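Putative Ribokinase II (Escherichia coli O6, PDB 3IQ0) probably phosphorylates a sugar or related substrate as an ATP- and magnesium-dependent kinase of the pfkB (ribokinase) family. Local coordinates at residues B[191-196]-B[265-270]; B[243-248]-B[282-287]. All blocks are in the same frame, centred on the assembly; numbering follows the deposited sequence.

Contact 1 (B[191-196]-B[265-270]); sequences TDIYMP and AWIACR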
ATOM      1  N   THR B 191      27.293   4.474 -18.657  1.00 29.11           N
ATOM      2  CA  THR B 191      26.641   5.774 -18.752  1.00 26.63           C
ATOM      3  C   THR B 191      27.395   6.786 -19.604  1.00 26.22           C
ATOM      4  O   THR B 191      28.622   6.888 -19.537  1.00 26.81           O
ATOM      5  CB  THR B 191      26.443   6.377 -17.350  1.00 25.46           C
ATOM      6  OG1 THR B 191      25.512   5.568 -16.626  1.00 23.27           O
ATOM      7  CG2 THR B 191      25.925   7.816 -17.444  1.00 24.14           C
ATOM      8  N   ASP B 192      26.648   7.548 -20.394  1.00 24.73           N
ATOM      9  CA  ASP B 192      27.238   8.572 -21.247  1.00 24.75           C
ATOM     10  C   ASP B 192      26.986   9.935 -20.623  1.00 24.55           C
ATOM     11  O   ASP B 192      27.824  10.835 -20.704  1.00 25.67           O
ATOM     12  CB  ASP B 192      26.614   8.518 -22.643  1.00 26.19           C
ATOM     13  CG  ASP B 192      26.805   7.170 -23.318  1.00 32.08           C
ATOM     14  OD1 ASP B 192      27.964   6.811 -23.601  1.00 33.61           O
ATOM     15  OD2 ASP B 192      25.796   6.469 -23.557  1.00 30.56           O
ATOM     16  N   ILE B 193      25.822  10.067 -19.989  1.00 24.36           N
ATOM     17  CA  ILE B 193      25.398  11.309 -19.349  1.00 22.93           C
ATOM     18  C   ILE B 193      25.055  11.028 -17.890  1.00 22.91           C
ATOM     19  O   ILE B 193      24.077  10.345 -17.597  1.00 21.49           O
ATOM     20  CB  ILE B 193      24.145  11.893 -20.075  1.00 23.95           C
ATOM     21  CG1 ILE B 193      24.479  12.135 -21.550  1.00 23.06           C
ATOM     22  CG2 ILE B 193      23.687  13.193 -19.407  1.00 24.36           C
ATOM     23  CD1 ILE B 193      23.295  12.598 -22.376  1.00 24.71           C
ATOM     24  N   TYR B 194      25.871  11.555 -16.985  1.00 23.20           N
ATOM     25  CA  TYR B 194      25.679  11.361 -15.550  1.00 23.75           C
ATOM     26  C   TYR B 194      25.078  12.626 -14.942  1.00 23.68           C
ATOM     27  O   TYR B 194      25.621  13.717 -15.114  1.00 23.83           O
ATOM     28  CB  TYR B 194      27.032  11.053 -14.900  1.00 23.75           C
ATOM     29  CG  TYR B 194      26.938  10.465 -13.513  1.00 23.72           C
ATOM     30  CD1 TYR B 194      25.992   9.481 -13.216  1.00 23.54           C
ATOM     31  CD2 TYR B 194      27.809  10.869 -12.502  1.00 23.19           C
ATOM     32  CE1 TYR B 194      25.911   8.915 -11.948  1.00 26.26           C
ATOM     33  CE2 TYR B 194      27.736  10.311 -11.225  1.00 24.97           C
ATOM     34  CZ  TYR B 194      26.784   9.337 -10.958  1.00 24.43           C
ATOM     35  OH  TYR B 194      26.680   8.799  -9.700  1.00 25.63           O
HETATM   36  N   MSE B 195      23.965  12.488 -14.223  1.00 23.84           N
HETATM   37  CA  MSE B 195      23.306  13.654 -13.635  1.00 24.98           C
HETATM   38  C   MSE B 195      23.070  13.566 -12.123  1.00 26.87           C
HETATM   39  O   MSE B 195      21.933  13.554 -11.650  1.00 24.75           O
HETATM   40  CB  MSE B 195      21.981  13.902 -14.367  1.00 27.92           C
HETATM   41  CG  MSE B 195      22.143  14.034 -15.877  1.00 32.99           C
HETATM   42 SE   MSE B 195      20.461  14.326 -16.804  1.00 40.79          SE
HETATM   43  CE  MSE B 195      19.955  12.517 -17.040  1.00 36.13           C
ATOM     44  N   PRO B 196      24.155  13.525 -11.338  1.00 28.02           N
ATOM     45  CA  PRO B 196      24.019  13.438  -9.885  1.00 27.72           C
ATOM     46  C   PRO B 196      23.687  14.783  -9.268  1.00 28.43           C
ATOM     47  O   PRO B 196      23.982  15.828  -9.843  1.00 28.55           O
ATOM     48  CB  PRO B 196      25.398  12.966  -9.452  1.00 29.49           C
ATOM     49  CG  PRO B 196      26.275  13.742 -10.377  1.00 28.47           C
ATOM     50  CD  PRO B 196      25.577  13.566 -11.724  1.00 26.19           C
ATOM     51  N   ALA B 265      13.934  17.831 -18.762  1.00 16.39           N
ATOM     52  CA  ALA B 265      14.213  19.050 -19.516  1.00 18.15           C
ATOM     53  C   ALA B 265      15.570  18.975 -20.221  1.00 19.60           C
ATOM     54  O   ALA B 265      15.682  19.307 -21.404  1.00 20.94           O
ATOM     55  CB  ALA B 265      14.175  20.251 -18.588  1.00 16.81           C
ATOM     56  N   TRP B 266      16.599  18.538 -19.502  1.00 19.32           N
ATOM     57  CA  TRP B 266      17.929  18.443 -20.099  1.00 18.95           C
ATOM     58  C   TRP B 266      17.930  17.501 -21.300  1.00 17.98           C
ATOM     59  O   TRP B 266      18.321  17.879 -22.417  1.00 20.40           O
ATOM     60  CB  TRP B 266      18.962  17.955 -19.066  1.00 19.00           C
ATOM     61  CG  TRP B 266      20.293  17.608 -19.702  1.00 18.45           C
ATOM     62  CD1 TRP B 266      20.677  16.392 -20.204  1.00 19.99           C
ATOM     63  CD2 TRP B 266      21.357  18.519 -20.004  1.00 17.23           C
ATOM     64  NE1 TRP B 266      21.915  16.495 -20.804  1.00 18.11           N
ATOM     65  CE2 TRP B 266      22.353  17.792 -20.697  1.00 19.30           C
ATOM     66  CE3 TRP B 266      21.564  19.884 -19.761  1.00 17.39           C
ATOM     67  CZ2 TRP B 266      23.542  18.386 -21.146  1.00 18.42           C
ATOM     68  CZ3 TRP B 266      22.750  20.474 -20.209  1.00 19.04           C
ATOM     69  CH2 TRP B 266      23.718  19.725 -20.893  1.00 19.01           C
ATOM     70  N   ILE B 267      17.488  16.273 -21.066  1.00 15.53           N
ATOM     71  CA  ILE B 267      17.454  15.264 -22.111  1.00 15.66           C
ATOM     72  C   ILE B 267      16.595  15.674 -23.301  1.00 16.77           C
ATOM     73  O   ILE B 267      16.991  15.480 -24.452  1.00 16.08           O
ATOM     74  CB  ILE B 267      16.947  13.917 -21.556  1.00 13.60           C
ATOM     75  CG1 ILE B 267      17.875  13.435 -20.433  1.00 16.39           C
ATOM     76  CG2 ILE B 267      16.897  12.888 -22.661  1.00 14.40           C
ATOM     77  CD1 ILE B 267      19.291  13.099 -20.905  1.00 17.86           C
ATOM     78  N   ALA B 268      15.425  16.245 -23.036  1.00 15.31           N
ATOM     79  CA  ALA B 268      14.545  16.658 -24.130  1.00 15.40           C
ATOM     80  C   ALA B 268      15.126  17.841 -24.898  1.00 16.47           C
ATOM     81  O   ALA B 268      15.110  17.863 -26.130  1.00 18.66           O
ATOM     82  CB  ALA B 268      13.161  17.007 -23.588  1.00 17.11           C
ATOM     83  N   CYS B 269      15.658  18.823 -24.178  1.00 16.51           N
ATOM     84  CA  CYS B 269      16.230  19.996 -24.832  1.00 17.53           C
ATOM     85  C   CYS B 269      17.411  19.621 -25.698  1.00 19.86           C
ATOM     86  O   CYS B 269      17.613  20.194 -26.772  1.00 21.33           O
ATOM     87  CB  CYS B 269      16.651  21.034 -23.800  1.00 14.61           C
ATOM     88  SG  CYS B 269      15.255  21.883 -23.092  1.00 22.28           S
ATOM     89  N   ARG B 270      18.203  18.668 -25.226  1.00 19.54           N
ATOM     90  CA  ARG B 270      19.345  18.213 -25.998  1.00 20.23           C
ATOM     91  C   ARG B 270      18.837  17.509 -27.257  1.00 19.59           C
ATOM     92  O   ARG B 270      19.435  17.646 -28.321  1.00 19.23           O
ATOM     93  CB  ARG B 270      20.220  17.282 -25.152  1.00 19.77           C
ATOM     94  CG  ARG B 270      20.951  18.024 -24.046  1.00 22.82           C
ATOM     95  CD  ARG B 270      22.008  18.967 -24.625  1.00 23.66           C
ATOM     96  NE  ARG B 270      23.258  18.264 -24.895  1.00 27.26           N
ATOM     97  CZ  ARG B 270      24.268  18.758 -25.604  1.00 28.11           C
ATOM     98  NH1 ARG B 270      24.186  19.973 -26.138  1.00 31.18           N
ATOM     99  NH2 ARG B 270      25.371  18.039 -25.765  1.00 28.67           N
TER
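Met195 and Trp266 meet between strand and helix: Trp266 puts CG anti to its backbone N (chi1 170°), Met195 puts CG anti to its carbonyl carbon, and a bend at chi3 (-87°) turns CE of Met195 to Ile267. The selenium of Met195, a selenomethionine, lies 4.0 Å from Trp266 CD1 and 4.7 Å from the centroid of the five-membered ring, an oblique Met-aromatic contact. CE of Met195 then rests 4.0 Å from CD1 of Ile267, the tip of a branched side chain that itself sits at the edge of the indole, in its plane. Ile193 fills the neighbouring place: its CG2 is 4.0 Å from Trp266 NE1, and its CD1 is 4.3 Å from Ile267 CD1. Branched isoleucines fill the space between the two backbones from both sides, the unbranched methionine can bend its end past CD1 of the indole to reach Ile267, and the broad indole touches both strand residues as well as Glu224 and Ile226 of the adjacent strand. Arg270 CG lies over one face of the indole, toward its rim. All four touching residues are buried, and between the two segments they meet by apolar burial and the Met-aromatic contact, without directional bonds.

Contact 2 (B[243-248]-B[282-287]); sequences FHVESY and YANACG. With ATP (adenosine-5'-triphosphate), chain G.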
ATOM      1  N   PHE B 243      31.125  24.805 -17.008  1.00 47.90           N
ATOM      2  CA  PHE B 243      30.420  26.039 -16.686  1.00 46.82           C
ATOM      3  C   PHE B 243      29.252  25.791 -15.742  1.00 46.09           C
ATOM      4  O   PHE B 243      28.825  24.652 -15.550  1.00 45.55           O
ATOM      5  CB  PHE B 243      29.944  26.738 -17.961  1.00 47.07           C
ATOM      6  CG  PHE B 243      28.978  25.936 -18.771  1.00 47.33           C
ATOM      7  CD1 PHE B 243      27.622  25.942 -18.467  1.00 46.72           C
ATOM      8  CD2 PHE B 243      29.426  25.175 -19.846  1.00 47.88           C
ATOM      9  CE1 PHE B 243      26.722  25.202 -19.226  1.00 46.92           C
ATOM     10  CE2 PHE B 243      28.536  24.430 -20.611  1.00 47.91           C
ATOM     11  CZ  PHE B 243      27.180  24.444 -20.301  1.00 48.53           C
ATOM     12  N   HIS B 244      28.742  26.868 -15.156  1.00 45.40           N
ATOM     13  CA  HIS B 244      27.654  26.777 -14.197  1.00 44.68           C
ATOM     14  C   HIS B 244      26.662  27.930 -14.342  1.00 43.16           C
ATOM     15  O   HIS B 244      26.992  28.975 -14.901  1.00 42.57           O
ATOM     16  CB  HIS B 244      28.270  26.719 -12.785  1.00 46.92           C
ATOM     17  CG  HIS B 244      27.387  27.242 -11.695  1.00 48.90           C
ATOM     18  ND1 HIS B 244      27.160  28.589 -11.500  1.00 49.86           N
ATOM     19  CD2 HIS B 244      26.695  26.600 -10.723  1.00 49.33           C
ATOM     20  CE1 HIS B 244      26.369  28.753 -10.454  1.00 50.29           C
ATOM     21  NE2 HIS B 244      26.072  27.562  -9.964  1.00 49.83           N
ATOM     22  N   VAL B 245      25.440  27.716 -13.861  1.00 41.08           N
ATOM     23  CA  VAL B 245      24.393  28.730 -13.908  1.00 40.24           C
ATOM     24  C   VAL B 245      23.804  28.930 -12.512  1.00 40.90           C
ATOM     25  O   VAL B 245      23.742  27.992 -11.713  1.00 40.93           O
ATOM     26  CB  VAL B 245      23.248  28.335 -14.874  1.00 38.88           C
ATOM     27  CG1 VAL B 245      23.788  28.186 -16.282  1.00 38.27           C
ATOM     28  CG2 VAL B 245      22.589  27.044 -14.413  1.00 36.53           C
ATOM     29  N   GLU B 246      23.383  30.155 -12.219  1.00 41.62           N
ATOM     30  CA  GLU B 246      22.799  30.470 -10.924  1.00 43.78           C
ATOM     31  C   GLU B 246      21.348  30.037 -10.897  1.00 43.22           C
ATOM     32  O   GLU B 246      20.716  29.900 -11.943  1.00 43.16           O
ATOM     33  CB  GLU B 246      22.850  31.973 -10.659  1.00 46.94           C
ATOM     34  CG  GLU B 246      24.229  32.583 -10.650  1.00 50.76           C
ATOM     35  CD  GLU B 246      24.178  34.073 -10.384  1.00 53.91           C
ATOM     36  OE1 GLU B 246      23.549  34.798 -11.184  1.00 54.68           O
ATOM     37  OE2 GLU B 246      24.759  34.516  -9.371  1.00 55.66           O
ATOM     38  N   SER B 247      20.818  29.839  -9.695  1.00 42.62           N
ATOM     39  CA  SER B 247      19.430  29.436  -9.538  1.00 43.38           C
ATOM     40  C   SER B 247      18.521  30.647  -9.688  1.00 42.55           C
ATOM     41  O   SER B 247      18.927  31.779  -9.430  1.00 42.97           O
ATOM     42  CB  SER B 247      19.205  28.816  -8.158  1.00 43.77           C
ATOM     43  OG  SER B 247      19.338  29.796  -7.147  1.00 43.41           O
ATOM     44  N   TYR B 248      17.289  30.398 -10.115  1.00 41.71           N
ATOM     45  CA  TYR B 248      16.302  31.456 -10.269  1.00 40.30           C
ATOM     46  C   TYR B 248      15.594  31.522  -8.924  1.00 40.12           C
ATOM     47  O   TYR B 248      15.269  30.490  -8.346  1.00 39.25           O
ATOM     48  CB  TYR B 248      15.303  31.088 -11.370  1.00 39.44           C
ATOM     49  CG  TYR B 248      15.912  30.992 -12.751  1.00 38.09           C
ATOM     50  CD1 TYR B 248      16.130  32.135 -13.518  1.00 37.34           C
ATOM     51  CD2 TYR B 248      16.292  29.760 -13.282  1.00 37.80           C
ATOM     52  CE1 TYR B 248      16.712  32.055 -14.778  1.00 36.88           C
ATOM     53  CE2 TYR B 248      16.879  29.667 -14.541  1.00 36.75           C
ATOM     54  CZ  TYR B 248      17.086  30.816 -15.281  1.00 37.43           C
ATOM     55  OH  TYR B 248      17.677  30.728 -16.519  1.00 36.78           O
ATOM     56  N   TYR B 282      17.779  25.965 -19.458  1.00 24.17           N
ATOM     57  CA  TYR B 282      16.393  25.497 -19.570  1.00 23.16           C
ATOM     58  C   TYR B 282      16.078  24.453 -18.500  1.00 22.21           C
ATOM     59  O   TYR B 282      15.020  24.501 -17.874  1.00 21.45           O
ATOM     60  CB  TYR B 282      16.127  24.918 -20.963  1.00 25.21           C
ATOM     61  CG  TYR B 282      15.614  25.955 -21.939  1.00 29.57           C
ATOM     62  CD1 TYR B 282      16.377  27.073 -22.260  1.00 31.01           C
ATOM     63  CD2 TYR B 282      14.338  25.851 -22.492  1.00 30.87           C
ATOM     64  CE1 TYR B 282      15.885  28.064 -23.099  1.00 32.39           C
ATOM     65  CE2 TYR B 282      13.835  26.837 -23.333  1.00 32.87           C
ATOM     66  CZ  TYR B 282      14.615  27.943 -23.628  1.00 33.02           C
ATOM     67  OH  TYR B 282      14.119  28.941 -24.435  1.00 34.70           O
ATOM     68  N   ALA B 283      16.998  23.513 -18.294  1.00 19.99           N
ATOM     69  CA  ALA B 283      16.806  22.491 -17.273  1.00 19.12           C
ATOM     70  C   ALA B 283      16.711  23.196 -15.925  1.00 20.07           C
ATOM     71  O   ALA B 283      15.811  22.927 -15.135  1.00 21.01           O
ATOM     72  CB  ALA B 283      17.977  21.512 -17.270  1.00 17.48           C
ATOM     73  N   ASN B 284      17.648  24.107 -15.677  1.00 21.77           N
ATOM     74  CA  ASN B 284      17.696  24.868 -14.433  1.00 23.10           C
ATOM     75  C   ASN B 284      16.374  25.595 -14.192  1.00 22.50           C
ATOM     76  O   ASN B 284      15.814  25.546 -13.099  1.00 22.92           O
ATOM     77  CB  ASN B 284      18.862  25.867 -14.489  1.00 23.35           C
ATOM     78  CG  ASN B 284      19.001  26.687 -13.219  1.00 23.77           C
ATOM     79  OD1 ASN B 284      18.831  26.179 -12.113  1.00 22.21           O
ATOM     80  ND2 ASN B 284      19.334  27.965 -13.376  1.00 23.17           N
ATOM     81  N   ALA B 285      15.879  26.264 -15.224  1.00 21.75           N
ATOM     82  CA  ALA B 285      14.619  26.983 -15.133  1.00 20.84           C
ATOM     83  C   ALA B 285      13.466  26.007 -14.918  1.00 20.37           C
ATOM     84  O   ALA B 285      12.539  26.298 -14.164  1.00 19.82           O
ATOM     85  CB  ALA B 285      14.387  27.793 -16.398  1.00 21.48           C
ATOM     86  N   CYS B 286      13.520  24.855 -15.579  1.00 20.42           N
ATOM     87  CA  CYS B 286      12.461  23.855 -15.433  1.00 20.82           C
ATOM     88  C   CYS B 286      12.370  23.417 -13.972  1.00 20.96           C
ATOM     89  O   CYS B 286      11.294  23.427 -13.363  1.00 19.72           O
ATOM     90  CB  CYS B 286      12.740  22.641 -16.321  1.00 20.20           C
ATOM     91  SG  CYS B 286      11.371  21.450 -16.405  1.00 22.18           S
ATOM     92  N   GLY B 287      13.507  23.045 -13.401  1.00 18.76           N
ATOM     93  CA  GLY B 287      13.504  22.628 -12.016  1.00 19.26           C
ATOM     94  C   GLY B 287      13.002  23.733 -11.104  1.00 19.81           C
ATOM     95  O   GLY B 287      12.364  23.463 -10.090  1.00 20.37           O
TER
HETATM   96  PG  ATP G 900      15.928  14.384  -6.504  1.00 50.14           P
HETATM   97  O1G ATP G 900      14.493  14.748  -6.233  1.00 52.97           O
HETATM   98  O2G ATP G 900      16.432  13.326  -5.556  1.00 52.60           O
HETATM   99  O3G ATP G 900      16.096  13.897  -7.943  1.00 52.98           O
HETATM  100  PB  ATP G 900      18.007  16.427  -6.993  1.00 39.35           P
HETATM  101  O1B ATP G 900      19.024  16.823  -5.966  1.00 43.71           O
HETATM  102  O2B ATP G 900      18.375  15.535  -8.127  1.00 41.35           O
HETATM  103  O3B ATP G 900      16.746  15.746  -6.258  1.00 46.78           O
HETATM  104  PA  ATP G 900      17.442  19.225  -6.830  1.00 40.29           P
HETATM  105  O1A ATP G 900      16.422  19.275  -5.714  1.00 42.56           O
HETATM  106  O2A ATP G 900      18.865  19.541  -6.565  1.00 39.57           O
HETATM  107  O3A ATP G 900      17.369  17.763  -7.545  1.00 39.90           O
HETATM  108  O5' ATP G 900      17.121  19.924  -8.464  1.00 39.15           O
HETATM  109  C5' ATP G 900      16.635  20.137  -9.711  1.00 38.44           C
HETATM  110  C4' ATP G 900      17.302  21.384 -10.236  1.00 38.69           C
HETATM  111  O4' ATP G 900      16.136  22.179  -9.986  1.00 37.29           O
HETATM  112  C3' ATP G 900      18.356  22.188  -9.397  1.00 38.21           C
HETATM  113  O3' ATP G 900      19.710  21.921  -9.718  1.00 38.22           O
HETATM  114  C2' ATP G 900      17.917  23.569  -9.616  1.00 37.62           C
HETATM  115  O2' ATP G 900      18.439  24.078 -10.851  1.00 35.18           O
HETATM  116  C1' ATP G 900      16.421  23.501  -9.584  1.00 37.14           C
HETATM  117  N9  ATP G 900      15.889  23.741  -8.181  1.00 35.16           N
HETATM  118  C8  ATP G 900      15.581  22.827  -7.179  1.00 35.76           C
HETATM  119  N7  ATP G 900      15.134  23.428  -6.066  1.00 35.73           N
HETATM  120  C5  ATP G 900      15.126  24.738  -6.308  1.00 34.91           C
HETATM  121  C6  ATP G 900      14.776  25.994  -5.561  1.00 35.33           C
HETATM  122  N6  ATP G 900      14.317  25.896  -4.313  1.00 35.20           N
HETATM  123  N1  ATP G 900      14.923  27.243  -6.202  1.00 35.14           N
HETATM  124  C2  ATP G 900      15.398  27.392  -7.507  1.00 34.36           C
HETATM  125  N3  ATP G 900      15.745  26.261  -8.250  1.00 33.63           N
HETATM  126  C4  ATP G 900      15.638  24.959  -7.708  1.00 34.55           C
HETATM  127  O   HOH W   1      16.973  27.491 -10.559  1.00 33.45           O
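Asn284 faces Val245 tip to tip and crosses the ring of Tyr248 obliquely, its amide plane turned 29° from that ring. Its CG is anti to the backbone N (chi1 -179°), off helix 276-290 on the side of the chain leaving strand 242-245. There ND2 gives a hydrogen bond of 2.8 Å to Glu246 O, moderately bent at 138°, with the donor tilted from the carbonyl plane. The same nitrogen lies 3.2 Å from Tyr248 CE2, and CG2 of Val245 is close to it too, so a methyl and a ring carbon lie against the amide nitrogen. An amide suits this place because its two ends do different work: while ND2 holds the backbone, OD1 accepts a hydrogen bond from ATP O2', modelled at 2.5 Å, shorter than usual and of doubtful exact length. A water lies 2.8 Å from OD1 of Asn284 and accepts from Tyr248 N at 3.0 Å, linking the two. Ala285, small enough to let the ring come close, sets CB 3.6 Å from Tyr248 CE2; Phe309 and His313 meet the same tyrosine ring edge-to-face. Gly287, with no side chain, lets the ribose come in, O4' of ATP 3.4 Å from its CA. Tyr248 O lies 3.2 Å from C2 of ATP, at the adenine. Helix and loop together thus form part of the adenosine end of the nucleotide pocket, consistent with the ATP site of the ribokinase fold.

Overall arrangement
Contacts 1 and 2 lie 14 Å apart between centres and are joined by the packing of two consecutive helices, 258-271 and 276-290. Ala265 CB is 3.6 Å from Cys286 CB, and Cys269 SG is 3.8 Å from Tyr282 CB; Ala265, Cys286 and Cys269 are small side chains that let the helices approach closely. Both contacts reach the same nine-stranded sheet, contact 1 at an inner strand and contact 2 at the outermost strand 242-245, and their segments alternate along the chain. Contact 2 touches ATP directly, whereas in contact 1 the Met195 side chain stays about 7 Å from the nucleotide. Lys228 NZ bonds both Met195 O and ATP, a single residue between contact 1 and the nucleotide.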